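Local coordinates for protein ComZ (Thermus thermophilus, PDB 6QVI) that is a pilin associated with natural competence that probably acts as a DNA receptor at the tip of the pilus, at residues A[136-144]-A[468-476]; A[428-439]-A[448-456]. All coordinates share one frame; numbering follows the deposited sequence.

Interaction 1 of 2, residues A[136-144]-A[468-476]; sequences EQAIFAGAG and GSVISNQFC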
# COMPACT_ATOMS: atom_id res chain seq x y z
N GLU A 136 0.29 -3.56 2.26
CA GLU A 136 0.43 -4.22 0.96
C GLU A 136 -0.47 -5.45 0.94
O GLU A 136 -0.12 -6.48 1.52
CB GLU A 136 1.88 -4.58 0.66
CG GLU A 136 2.73 -3.35 0.45
CD GLU A 136 4.08 -3.69 -0.12
OE1 GLU A 136 4.39 -4.90 -0.25
OE2 GLU A 136 4.84 -2.74 -0.46
N GLN A 137 -1.63 -5.31 0.29
CA GLN A 137 -2.57 -6.42 0.24
C GLN A 137 -3.28 -6.41 -1.11
O GLN A 137 -3.43 -5.36 -1.75
CB GLN A 137 -3.56 -6.32 1.42
CG GLN A 137 -4.40 -5.04 1.37
CD GLN A 137 -3.70 -3.82 1.94
OE1 GLN A 137 -3.21 -3.85 3.06
NE2 GLN A 137 -3.59 -2.77 1.15
N ALA A 138 -3.76 -7.58 -1.53
CA ALA A 138 -4.51 -7.60 -2.78
C ALA A 138 -5.89 -7.03 -2.58
O ALA A 138 -6.44 -6.41 -3.51
CB ALA A 138 -4.65 -9.02 -3.33
N ILE A 139 -6.46 -7.22 -1.42
CA ILE A 139 -7.78 -6.75 -1.17
C ILE A 139 -7.91 -6.13 0.16
O ILE A 139 -7.69 -6.77 1.13
CB ILE A 139 -8.73 -7.92 -1.12
CG1 ILE A 139 -8.96 -8.49 -2.49
CG2 ILE A 139 -10.07 -7.51 -0.56
CD1 ILE A 139 -9.89 -9.65 -2.44
N PHE A 140 -8.31 -4.89 0.20
CA PHE A 140 -8.52 -4.24 1.44
C PHE A 140 -10.00 -4.09 1.53
O PHE A 140 -10.56 -3.47 0.71
CB PHE A 140 -7.88 -2.89 1.40
CG PHE A 140 -7.97 -2.16 2.67
CD1 PHE A 140 -6.89 -2.01 3.45
CD2 PHE A 140 -9.14 -1.64 3.07
CE1 PHE A 140 -6.96 -1.34 4.63
CE2 PHE A 140 -9.23 -0.96 4.24
CZ PHE A 140 -8.13 -0.81 5.02
N ALA A 141 -10.63 -4.67 2.53
CA ALA A 141 -12.06 -4.60 2.63
C ALA A 141 -12.53 -3.68 3.69
O ALA A 141 -11.91 -3.55 4.70
CB ALA A 141 -12.63 -5.96 2.86
N GLY A 142 -13.68 -3.09 3.49
CA GLY A 142 -14.19 -2.14 4.43
C GLY A 142 -15.14 -2.53 5.49
O GLY A 142 -14.81 -3.24 6.38
N ALA A 143 -16.35 -2.04 5.40
CA ALA A 143 -17.32 -2.30 6.43
C ALA A 143 -18.56 -3.05 6.07
O ALA A 143 -19.37 -3.23 6.93
CB ALA A 143 -17.73 -0.99 7.06
N GLY A 144 -18.69 -3.48 4.82
CA GLY A 144 -19.83 -4.26 4.34
C GLY A 144 -21.20 -3.68 4.64
O GLY A 144 -21.90 -4.13 5.56
N GLY A 468 -3.07 -5.78 -9.63
CA GLY A 468 -3.07 -4.47 -9.01
C GLY A 468 -3.50 -4.65 -7.57
O GLY A 468 -2.72 -5.17 -6.78
N SER A 469 -4.69 -4.17 -7.22
CA SER A 469 -5.22 -4.27 -5.86
C SER A 469 -6.64 -3.74 -5.87
O SER A 469 -6.97 -2.86 -6.68
CB SER A 469 -4.37 -3.46 -4.86
OG SER A 469 -4.03 -2.19 -5.42
N VAL A 470 -7.49 -4.21 -4.96
CA VAL A 470 -8.79 -3.58 -4.83
C VAL A 470 -8.92 -3.14 -3.40
O VAL A 470 -8.57 -3.89 -2.49
CB VAL A 470 -9.97 -4.48 -5.29
CG1 VAL A 470 -9.60 -5.15 -6.59
CG2 VAL A 470 -10.53 -5.45 -4.19
N ILE A 471 -9.25 -1.88 -3.23
CA ILE A 471 -9.76 -1.29 -2.00
C ILE A 471 -11.25 -1.10 -2.20
O ILE A 471 -11.68 -0.37 -3.11
CB ILE A 471 -9.10 0.07 -1.65
CG1 ILE A 471 -7.60 -0.11 -1.46
CG2 ILE A 471 -9.83 0.76 -0.50
CD1 ILE A 471 -6.81 1.18 -1.59
N SER A 472 -12.04 -1.78 -1.39
CA SER A 472 -13.46 -1.62 -1.55
C SER A 472 -14.18 -2.01 -0.27
O SER A 472 -13.67 -2.78 0.54
CB SER A 472 -13.97 -2.44 -2.74
OG SER A 472 -14.24 -3.77 -2.34
N ASN A 473 -15.40 -1.52 -0.14
CA ASN A 473 -16.14 -1.77 1.07
C ASN A 473 -16.69 -3.18 1.10
O ASN A 473 -16.84 -3.74 2.20
CB ASN A 473 -17.27 -0.75 1.18
CG ASN A 473 -17.89 -0.75 2.54
OD1 ASN A 473 -18.81 -1.52 2.82
ND2 ASN A 473 -17.34 0.08 3.44
N GLN A 474 -16.89 -3.78 -0.08
CA GLN A 474 -17.33 -5.16 -0.23
C GLN A 474 -16.79 -5.72 -1.53
O GLN A 474 -16.69 -5.01 -2.54
CB GLN A 474 -18.85 -5.28 -0.23
CG GLN A 474 -19.53 -5.30 1.11
CD GLN A 474 -20.99 -5.75 0.99
OE1 GLN A 474 -21.89 -5.14 1.58
NE2 GLN A 474 -21.23 -6.83 0.23
N PHE A 475 -16.50 -7.00 -1.53
CA PHE A 475 -15.98 -7.71 -2.68
C PHE A 475 -16.97 -8.81 -2.94
O PHE A 475 -17.46 -9.41 -2.01
CB PHE A 475 -14.64 -8.30 -2.34
CG PHE A 475 -13.97 -9.02 -3.46
CD1 PHE A 475 -14.31 -10.28 -3.78
CD2 PHE A 475 -12.95 -8.44 -4.13
CE1 PHE A 475 -13.68 -10.94 -4.77
CE2 PHE A 475 -12.31 -9.09 -5.13
CZ PHE A 475 -12.67 -10.34 -5.45
N CYS A 476 -17.29 -9.06 -4.20
CA CYS A 476 -18.28 -10.04 -4.56
C CYS A 476 -18.01 -10.71 -5.89
O CYS A 476 -17.54 -10.09 -6.81
CB CYS A 476 -19.60 -9.33 -4.57
SG CYS A 476 -20.97 -10.16 -5.35
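The Phe-475 ring carries the methyl CD1 of Ile-139 over one face, 3.6 Å above the plane and offset toward the rim, while Val-470 CG2 lies at its edge, in plane. The distance from Ile-139 CD1 to the ring centroid, 4.0 Å at 26° off the normal, identifies a CH-pi contact. A fully extended chi2 of 180° carries this methyl to the ring, and Ile-139 comes in roughly perpendicular to the Phe-475 side chain. Ile-139 CG1 meanwhile runs alongside Val-470 CG2 at 3.8 Å. The Phe-140 ring has Gln-137 CD at its edge and Ile-471 CG2 approaching obliquely; Tyr-161 stacks on it.

Strands 139-141 and 469-472 run parallel, 4° apart, as neighbouring rungs of the beta-solenoid domain. Backbone hydrogen bonds from Val-470 N to Ala-138 O, from Phe-140 N to Val-470 O (2.9 Å) and from Ser-472 N to Phe-140 O set the register. Ile-139, Ala-141, Val-470 and Ser-472 therefore share one face, with Phe-140 and Ile-471 on the other. At the corner at Asn-473, where the chain turns toward Phe-475, Gly-144 N donates a hydrogen bond to Asn-473 O at 3.2 Å, from above the carbonyl plane.

Interaction 2 of 2, residues A[428-439]-A[448-456]; sequences FPNHALGFVAEG and VMAPVYAGG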
# COMPACT_ATOMS: atom_id res chain seq x y z
N PHE A 428 3.96 -2.34 -16.67
CA PHE A 428 3.55 -2.42 -15.28
C PHE A 428 4.69 -2.95 -14.41
O PHE A 428 5.37 -3.91 -14.79
CB PHE A 428 2.35 -3.36 -15.15
CG PHE A 428 1.34 -2.92 -14.15
CD1 PHE A 428 0.63 -1.75 -14.33
CD2 PHE A 428 1.12 -3.67 -13.00
CE1 PHE A 428 -0.31 -1.34 -13.40
CE2 PHE A 428 0.18 -3.26 -12.06
CZ PHE A 428 -0.54 -2.08 -12.27
N PRO A 429 4.89 -2.38 -13.22
CA PRO A 429 4.05 -1.31 -12.70
C PRO A 429 4.70 0.06 -12.84
O PRO A 429 4.43 0.93 -12.02
CB PRO A 429 3.90 -1.67 -11.23
CG PRO A 429 5.20 -2.40 -10.90
CD PRO A 429 5.86 -2.82 -12.21
N ASN A 430 5.53 0.20 -13.85
CA ASN A 430 6.07 1.48 -14.08
C ASN A 430 5.09 2.18 -15.01
O ASN A 430 5.46 3.19 -15.55
CB ASN A 430 7.40 1.37 -14.78
CG ASN A 430 8.49 0.90 -13.85
OD1 ASN A 430 8.23 0.55 -12.72
ND2 ASN A 430 9.72 0.90 -14.34
N HIS A 431 3.85 1.76 -15.11
CA HIS A 431 2.91 2.42 -15.97
C HIS A 431 1.59 1.95 -15.50
O HIS A 431 1.19 0.86 -15.81
CB HIS A 431 3.13 1.93 -17.36
CG HIS A 431 2.16 2.48 -18.34
ND1 HIS A 431 1.90 1.87 -19.53
CD2 HIS A 431 1.39 3.59 -18.30
CE1 HIS A 431 1.00 2.57 -20.19
NE2 HIS A 431 0.67 3.62 -19.46
N ALA A 432 0.90 2.78 -14.74
CA ALA A 432 -0.36 2.36 -14.19
C ALA A 432 -1.47 3.36 -14.28
O ALA A 432 -1.27 4.54 -14.17
CB ALA A 432 -0.14 2.01 -12.74
N LEU A 433 -2.67 2.85 -14.47
CA LEU A 433 -3.85 3.70 -14.51
C LEU A 433 -4.74 3.28 -13.35
O LEU A 433 -5.06 2.10 -13.21
CB LEU A 433 -4.60 3.56 -15.83
CG LEU A 433 -5.88 4.38 -15.92
CD1 LEU A 433 -5.54 5.83 -15.69
CD2 LEU A 433 -6.57 4.16 -17.27
N GLY A 434 -5.09 4.24 -12.51
CA GLY A 434 -5.88 3.95 -11.34
C GLY A 434 -7.33 4.34 -11.53
O GLY A 434 -7.65 5.26 -12.29
N PHE A 435 -8.21 3.68 -10.78
CA PHE A 435 -9.63 3.95 -10.90
C PHE A 435 -10.22 4.16 -9.53
O PHE A 435 -10.16 3.27 -8.67
CB PHE A 435 -10.32 2.81 -11.63
CG PHE A 435 -9.95 2.73 -13.07
CD1 PHE A 435 -10.73 3.36 -14.03
CD2 PHE A 435 -8.79 2.08 -13.47
CE1 PHE A 435 -10.39 3.32 -15.35
CE2 PHE A 435 -8.44 2.04 -14.79
CZ PHE A 435 -9.25 2.66 -15.74
N VAL A 436 -10.83 5.33 -9.33
CA VAL A 436 -11.59 5.62 -8.13
C VAL A 436 -13.05 5.64 -8.55
O VAL A 436 -13.42 6.38 -9.47
CB VAL A 436 -11.16 6.94 -7.47
CG1 VAL A 436 -11.99 7.24 -6.23
CG2 VAL A 436 -9.68 6.88 -7.12
N ALA A 437 -13.86 4.80 -7.92
CA ALA A 437 -15.30 4.80 -8.14
C ALA A 437 -15.99 4.92 -6.79
O ALA A 437 -15.86 4.03 -5.95
CB ALA A 437 -15.74 3.52 -8.87
N GLU A 438 -16.76 6.00 -6.61
CA GLU A 438 -17.44 6.17 -5.33
C GLU A 438 -18.55 5.15 -5.17
O GLU A 438 -18.95 4.83 -4.05
CB GLU A 438 -17.98 7.61 -5.20
CG GLU A 438 -18.91 7.85 -4.02
CD GLU A 438 -19.22 9.35 -3.74
OE1 GLU A 438 -19.76 9.65 -2.64
OE2 GLU A 438 -18.93 10.22 -4.60
N GLY A 439 -19.04 4.61 -6.28
CA GLY A 439 -20.11 3.64 -6.23
C GLY A 439 -19.52 2.25 -6.37
O GLY A 439 -18.61 1.87 -5.62
N VAL A 448 -7.70 -7.19 -16.29
CA VAL A 448 -7.49 -5.76 -16.16
C VAL A 448 -6.37 -5.54 -15.15
O VAL A 448 -6.28 -6.23 -14.13
CB VAL A 448 -8.79 -5.03 -15.77
CG1 VAL A 448 -9.44 -5.75 -14.68
CG2 VAL A 448 -8.52 -3.61 -15.34
N MET A 449 -5.50 -4.59 -15.46
CA MET A 449 -4.28 -4.39 -14.71
C MET A 449 -4.30 -2.94 -14.26
O MET A 449 -3.96 -2.03 -15.02
CB MET A 449 -3.08 -4.78 -15.57
CG MET A 449 -1.74 -4.23 -15.15
SD MET A 449 -0.45 -4.97 -16.19
CE MET A 449 -0.52 -6.69 -15.73
N ALA A 450 -4.76 -2.74 -13.04
CA ALA A 450 -4.93 -1.41 -12.51
C ALA A 450 -5.15 -1.47 -11.00
O ALA A 450 -5.78 -2.41 -10.52
CB ALA A 450 -6.13 -0.74 -13.19
N PRO A 451 -4.67 -0.50 -10.22
CA PRO A 451 -5.11 -0.41 -8.83
C PRO A 451 -6.48 0.24 -8.85
O PRO A 451 -6.73 1.18 -9.61
CB PRO A 451 -4.06 0.49 -8.17
CG PRO A 451 -3.63 1.38 -9.26
CD PRO A 451 -3.71 0.56 -10.56
N VAL A 452 -7.40 -0.33 -8.07
CA VAL A 452 -8.80 0.03 -8.12
C VAL A 452 -9.35 0.37 -6.74
O VAL A 452 -9.11 -0.37 -5.77
CB VAL A 452 -9.55 -1.15 -8.76
CG1 VAL A 452 -10.99 -1.20 -8.31
CG2 VAL A 452 -9.40 -1.10 -10.30
N TYR A 453 -10.15 1.43 -6.65
CA TYR A 453 -10.93 1.77 -5.46
C TYR A 453 -12.42 1.84 -5.79
O TYR A 453 -12.83 2.63 -6.65
CB TYR A 453 -10.55 3.13 -4.87
CG TYR A 453 -11.46 3.56 -3.73
CD1 TYR A 453 -12.54 4.38 -3.98
CD2 TYR A 453 -11.31 3.07 -2.43
CE1 TYR A 453 -13.40 4.77 -2.98
CE2 TYR A 453 -12.16 3.47 -1.41
CZ TYR A 453 -13.22 4.32 -1.72
OH TYR A 453 -14.12 4.76 -0.78
N ALA A 454 -13.22 1.11 -5.03
CA ALA A 454 -14.67 1.16 -5.12
C ALA A 454 -15.24 1.51 -3.75
O ALA A 454 -15.19 0.69 -2.83
CB ALA A 454 -15.24 -0.17 -5.62
N GLY A 455 -15.82 2.71 -3.64
CA GLY A 455 -16.49 3.09 -2.41
C GLY A 455 -17.60 2.14 -2.02
O GLY A 455 -17.83 1.91 -0.83
N GLY A 456 -18.24 1.50 -3.01
CA GLY A 456 -19.30 0.57 -2.71
C GLY A 456 -18.80 -0.86 -2.74
O GLY A 456 -18.04 -1.26 -1.85
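Successive coils of the beta-solenoid meet here: strands 432-437 and 451-454 lie one above the other, parallel within 3° and 4.7 Å apart between axes, with Phe-435 facing Val-452, Val-436 facing Tyr-453 and Ala-437 facing Ala-454. The hydrogen bonds confirm the parallel pairing, because one residue bonds to both neighbours of its partner: Phe-435 donates from N to Pro-451 O and accepts at O from Tyr-453 N, and Tyr-453 O in turn accepts from Ala-437 N. Gly-455 N continues the pattern to Ala-437 O.

Ahead of strands 432-437 and 451-454, the side chains of Phe-428 and Met-449 run antiparallel alongside each other. Met-449 CG sits over the centre of the Phe-428 ring, 3.4 Å from the centroid and only 7° off the normal, a CH-pi contact; SD approaches obliquely at 4.0 Å from the same centroid, making this a Met-aromatic pair as well. Pro-429 CB lies over the opposite face, offset toward the rim, and Pro-451 CD reaches the ring's edge.

Phe-435 presents an edge to Ala-450, with CD2 3.9 Å from Ala-450 CB, and its CB passes Val-452 CG2 at 4.2 Å. On the other face of the sheet, Val-436 CG1 is placed anti to its own backbone N (chi1 179°) and meets Tyr-453 CD1 at 3.7 Å. Trp-294 makes an edge-to-face contact with that tyrosine ring. Beyond the strands, the Glu-438 carboxylate forms a salt bridge with Arg-295 and accepts a hydrogen bond from Lys-405 N. The two coils stay joined through the corner at Gly-455 and Gly-456, where Gly-456 N donates a hydrogen bond to Gly-439 O at 2.7 Å from above the carbonyl plane.

Overall arrangement
Both contacts are buried and belong to one run of parallel rungs: strand 451-454 of interaction 2 lies directly beside strand 469-472 of interaction 1. Probable hydrogen bonds from Ala-454 N to Ile-471 O and from Val-452 N to Ser-469 O, each 2.9 Å, join them, and Ile-471 CG2 packs on Tyr-453 CD2. Their centres are about 12 Å apart. Interaction 2 pairs consecutive coils, its segments only nine residues apart at their nearest ends, whereas interaction 1 closes a loop of more than 300 residues around it. Interaction 2 is the more thoroughly buried, adding a Met-aromatic and CH-pi contact on Phe-428; at the corner end of interaction 1, Ala-143 is exposed and Asn-473 and Gln-474 partly so.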